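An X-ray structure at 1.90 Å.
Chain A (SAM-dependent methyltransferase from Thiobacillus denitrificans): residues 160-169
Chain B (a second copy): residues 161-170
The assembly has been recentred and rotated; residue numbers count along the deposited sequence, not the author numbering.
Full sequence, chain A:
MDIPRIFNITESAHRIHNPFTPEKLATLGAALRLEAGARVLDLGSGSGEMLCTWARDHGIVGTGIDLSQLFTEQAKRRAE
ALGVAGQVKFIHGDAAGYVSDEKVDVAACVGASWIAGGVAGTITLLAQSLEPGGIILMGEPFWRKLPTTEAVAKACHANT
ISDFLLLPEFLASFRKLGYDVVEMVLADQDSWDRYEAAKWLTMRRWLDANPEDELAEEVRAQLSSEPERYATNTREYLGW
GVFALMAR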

# COMPACT_ATOMS: atom_id res chain seq x y z
N THR A 160 -15.16 2.74 21.91
CA THR A 160 -13.85 2.62 21.30
C THR A 160 -13.76 1.31 20.52
O THR A 160 -14.59 0.38 20.72
CB THR A 160 -12.71 2.67 22.35
OG1 THR A 160 -12.86 1.59 23.28
CG2 THR A 160 -12.77 3.93 23.11
N ILE A 161 -12.75 1.23 19.66
CA ILE A 161 -12.51 -0.01 18.93
C ILE A 161 -12.24 -1.16 19.90
O ILE A 161 -12.70 -2.24 19.66
CB ILE A 161 -11.40 0.15 17.88
CG1 ILE A 161 -11.95 0.98 16.74
CG2 ILE A 161 -10.96 -1.19 17.27
CD1 ILE A 161 -10.92 1.35 15.68
N SER A 162 -11.53 -0.88 21.01
CA SER A 162 -11.22 -1.92 21.99
C SER A 162 -12.44 -2.53 22.71
O SER A 162 -12.26 -3.53 23.41
CB SER A 162 -10.18 -1.39 22.99
OG SER A 162 -10.62 -0.22 23.64
N ASP A 163 -13.66 -1.97 22.53
CA ASP A 163 -14.89 -2.54 23.14
C ASP A 163 -15.20 -3.91 22.58
O ASP A 163 -15.80 -4.71 23.29
CB ASP A 163 -16.13 -1.65 22.99
CG ASP A 163 -16.19 -0.54 24.02
OD1 ASP A 163 -15.79 -0.75 25.16
OD2 ASP A 163 -16.59 0.59 23.68
N PHE A 164 -14.81 -4.18 21.34
CA PHE A 164 -15.07 -5.47 20.67
C PHE A 164 -13.78 -6.03 20.13
O PHE A 164 -12.77 -5.31 20.05
CB PHE A 164 -16.10 -5.36 19.51
CG PHE A 164 -17.44 -4.76 19.93
CD1 PHE A 164 -18.07 -5.15 21.10
CD2 PHE A 164 -18.05 -3.81 19.15
CE1 PHE A 164 -19.27 -4.55 21.54
CE2 PHE A 164 -19.28 -3.24 19.57
CZ PHE A 164 -19.85 -3.59 20.76
N LEU A 165 -13.82 -7.30 19.79
CA LEU A 165 -12.65 -8.02 19.25
C LEU A 165 -13.03 -8.68 17.94
O LEU A 165 -14.20 -9.03 17.72
CB LEU A 165 -12.24 -9.11 20.25
CG LEU A 165 -11.80 -8.61 21.64
CD1 LEU A 165 -11.49 -9.73 22.59
CD2 LEU A 165 -10.54 -7.77 21.49
N LEU A 166 -12.04 -8.91 17.07
CA LEU A 166 -12.25 -9.75 15.91
C LEU A 166 -12.61 -11.17 16.39
O LEU A 166 -12.26 -11.55 17.52
CB LEU A 166 -10.99 -9.79 15.01
CG LEU A 166 -10.72 -8.44 14.33
CD1 LEU A 166 -9.25 -8.44 13.92
CD2 LEU A 166 -11.56 -8.26 13.09
N LEU A 167 -13.32 -11.92 15.55
CA LEU A 167 -13.80 -13.26 15.98
C LEU A 167 -12.75 -14.21 16.61
O LEU A 167 -13.02 -14.79 17.65
CB LEU A 167 -14.47 -13.95 14.78
CG LEU A 167 -15.15 -15.30 15.11
CD1 LEU A 167 -16.27 -15.17 16.15
CD2 LEU A 167 -15.73 -15.94 13.85
N PRO A 168 -11.55 -14.36 16.00
CA PRO A 168 -10.60 -15.26 16.67
C PRO A 168 -10.28 -14.81 18.12
O PRO A 168 -10.26 -15.63 19.02
CB PRO A 168 -9.35 -15.19 15.77
CG PRO A 168 -9.84 -14.72 14.45
CD PRO A 168 -11.01 -13.81 14.75
N GLU A 169 -10.04 -13.51 18.32
CA GLU A 169 -9.70 -12.99 19.64
C GLU A 169 -10.93 -13.07 20.57
O GLU A 169 -10.78 -13.31 21.79
CB GLU A 169 -9.22 -11.54 19.53
CG GLU A 169 -7.76 -11.32 19.05
CD GLU A 169 -7.51 -11.64 17.53
OE1 GLU A 169 -8.44 -11.65 16.66
OE2 GLU A 169 -6.30 -11.81 17.19
N ILE B 161 -1.86 -16.01 17.06
CA ILE B 161 -1.91 -14.57 17.29
C ILE B 161 -2.97 -14.23 18.33
O ILE B 161 -2.74 -13.38 19.14
CB ILE B 161 -2.08 -13.78 15.98
CG1 ILE B 161 -0.77 -13.85 15.22
CG2 ILE B 161 -2.37 -12.29 16.22
CD1 ILE B 161 -0.83 -13.23 13.83
N SER B 162 -4.11 -14.94 18.30
CA SER B 162 -5.20 -14.68 19.25
C SER B 162 -4.85 -14.95 20.73
O SER B 162 -5.65 -14.58 21.60
CB SER B 162 -6.47 -15.44 18.82
OG SER B 162 -6.24 -16.82 18.70
N ASP B 163 -3.67 -15.56 21.03
CA ASP B 163 -3.25 -15.80 22.43
C ASP B 163 -3.01 -14.51 23.17
O ASP B 163 -3.18 -14.47 24.38
CB ASP B 163 -2.00 -16.69 22.56
CG ASP B 163 -2.30 -18.16 22.45
OD1 ASP B 163 -3.36 -18.60 22.93
OD2 ASP B 163 -1.52 -18.90 21.83
N PHE B 164 -2.62 -13.45 22.46
CA PHE B 164 -2.33 -12.13 23.06
C PHE B 164 -3.12 -11.07 22.34
O PHE B 164 -3.67 -11.31 21.26
CB PHE B 164 -0.83 -11.76 23.02
CG PHE B 164 0.08 -12.79 23.67
CD1 PHE B 164 -0.24 -13.36 24.89
CD2 PHE B 164 1.25 -13.17 23.06
CE1 PHE B 164 0.55 -14.37 25.47
CE2 PHE B 164 2.07 -14.17 23.67
CZ PHE B 164 1.70 -14.76 24.84
N LEU B 165 -3.20 -9.91 22.97
CA LEU B 165 -3.93 -8.75 22.43
C LEU B 165 -3.01 -7.55 22.38
O LEU B 165 -2.08 -7.43 23.18
CB LEU B 165 -5.12 -8.44 23.35
CG LEU B 165 -6.17 -9.56 23.50
CD1 LEU B 165 -7.25 -9.22 24.49
CD2 LEU B 165 -6.83 -9.80 22.15
N LEU B 166 -3.30 -6.61 21.48
CA LEU B 166 -2.65 -5.32 21.52
C LEU B 166 -3.01 -4.63 22.84
O LEU B 166 -4.05 -4.94 23.45
CB LEU B 166 -3.07 -4.43 20.32
CG LEU B 166 -2.54 -4.97 18.99
CD1 LEU B 166 -3.41 -4.36 17.89
CD2 LEU B 166 -1.11 -4.55 18.74
N LEU B 167 -2.15 -3.72 23.30
CA LEU B 167 -2.36 -3.09 24.63
C LEU B 167 -3.77 -2.50 24.90
O LEU B 167 -4.34 -2.76 25.95
CB LEU B 167 -1.30 -1.99 24.84
CG LEU B 167 -1.31 -1.34 26.24
CD1 LEU B 167 -1.05 -2.35 27.37
CD2 LEU B 167 -0.26 -0.24 26.33
N PRO B 168 -4.35 -1.72 23.96
CA PRO B 168 -5.70 -1.22 24.27
C PRO B 168 -6.71 -2.36 24.55
O PRO B 168 -7.46 -2.29 25.51
CB PRO B 168 -6.08 -0.42 23.01
CG PRO B 168 -4.81 -0.08 22.34
CD PRO B 168 -3.87 -1.24 22.64
N GLU B 169 -6.69 -3.41 23.72
CA GLU B 169 -7.62 -4.52 23.88
C GLU B 169 -7.27 -5.33 25.14
O GLU B 169 -8.17 -5.86 25.82
CB GLU B 169 -7.57 -5.44 22.65
CG GLU B 169 -8.33 -4.96 21.39
CD GLU B 169 -7.69 -3.72 20.64
OE1 GLU B 169 -6.45 -3.42 20.76
OE2 GLU B 169 -8.44 -3.10 19.84
N PHE B 170 -5.99 -5.40 25.46
CA PHE B 170 -5.56 -6.10 26.67
C PHE B 170 -6.04 -5.36 27.92
O PHE B 170 -6.63 -5.96 28.83
CB PHE B 170 -4.03 -6.31 26.71
CG PHE B 170 -3.60 -7.30 27.78
CD1 PHE B 170 -4.21 -8.53 27.89
CD2 PHE B 170 -2.59 -6.98 28.68
CE1 PHE B 170 -3.86 -9.45 28.85
CE2 PHE B 170 -2.21 -7.91 29.63
CZ PHE B 170 -2.86 -9.13 29.74
O HOH W 1 -10.41 -5.00 18.62
O HOH W 2 -4.53 -10.11 18.91

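Each stretch opens with a short 3-10 segment at residues 161-163, passes through an extended loop, and enters a helix at residue 167. The 3-10 turn is closed only weakly by its last backbone bond, from A:Phe164 N to A:Ile161 O at 3.3 Å, and the same bond recurs in chain B. Two copies of one protein meet here in a nearly symmetric, reciprocal way: the 3-10 segment of one chain lies against the start of the helix of the other. The backbones come nearest where A:Ser162 CA stands 4.8 Å from B:Glu169 CA, and A:Glu169 CA lies 4.8 Å from B:Ser162 CA. In chain B the first helical turn can be followed to the bond from B:Phe170 N to B:Leu166 O, 2.8 Å long.

So close an approach favours a small residue, and serine fits. A:Ser162 points its CA-to-CB bond toward chain B, and its CB rests 3.8 Å from B:Pro168 O and 4.2 Å from B:Pro168 CB. Its hydroxyl is engaged within its own chain, where A:Thr160 OG1 donates to A:Ser162 OG at 2.9 Å, so a polar group can be buried here without a partner across the contact. Proline suits the first turn of a helix, where its lack of an amide hydrogen costs no helical bond, and its compact ring packs beside the serine.

At the middle, A:Leu165 and B:Leu165 meet, CD2 to CD2, at 4.3 Å. Both leave the backbone sideways, but their ends come nearer to the opposing stretch, forming a small apolar centre. Each leucine also touches the aliphatic part of a glutamate: A:Leu165 CD2 lies 3.6 Å from B:Glu169 CG, a contact repeated between B:Leu165 CD2 and A:Glu169 CG.

Glutamate thus serves two purposes. Its methylene groups pack against leucine, while its carboxylate reaches past the serine backbone, with B:Glu169 OE2 3.7 Å from A:Ser162 CA. No direct hydrogen bond crosses between the stretches; water supplies the polar link instead. Water 1 donates to A:Phe164 O at 2.8 Å and to B:Glu169 OE2 at 3.0 Å, and water 2 makes the equivalent bridge from B:Phe164 O, at 2.8 Å, to A:Glu169 OE2, at 3.0 Å. A carbonyl oxygen and a carboxylate oxygen are both acceptors and cannot bond to each other directly, whereas a water with two hydrogens can satisfy both. The contact, burying 394 Å² in all, therefore combines close van der Waals packing with two water bridges.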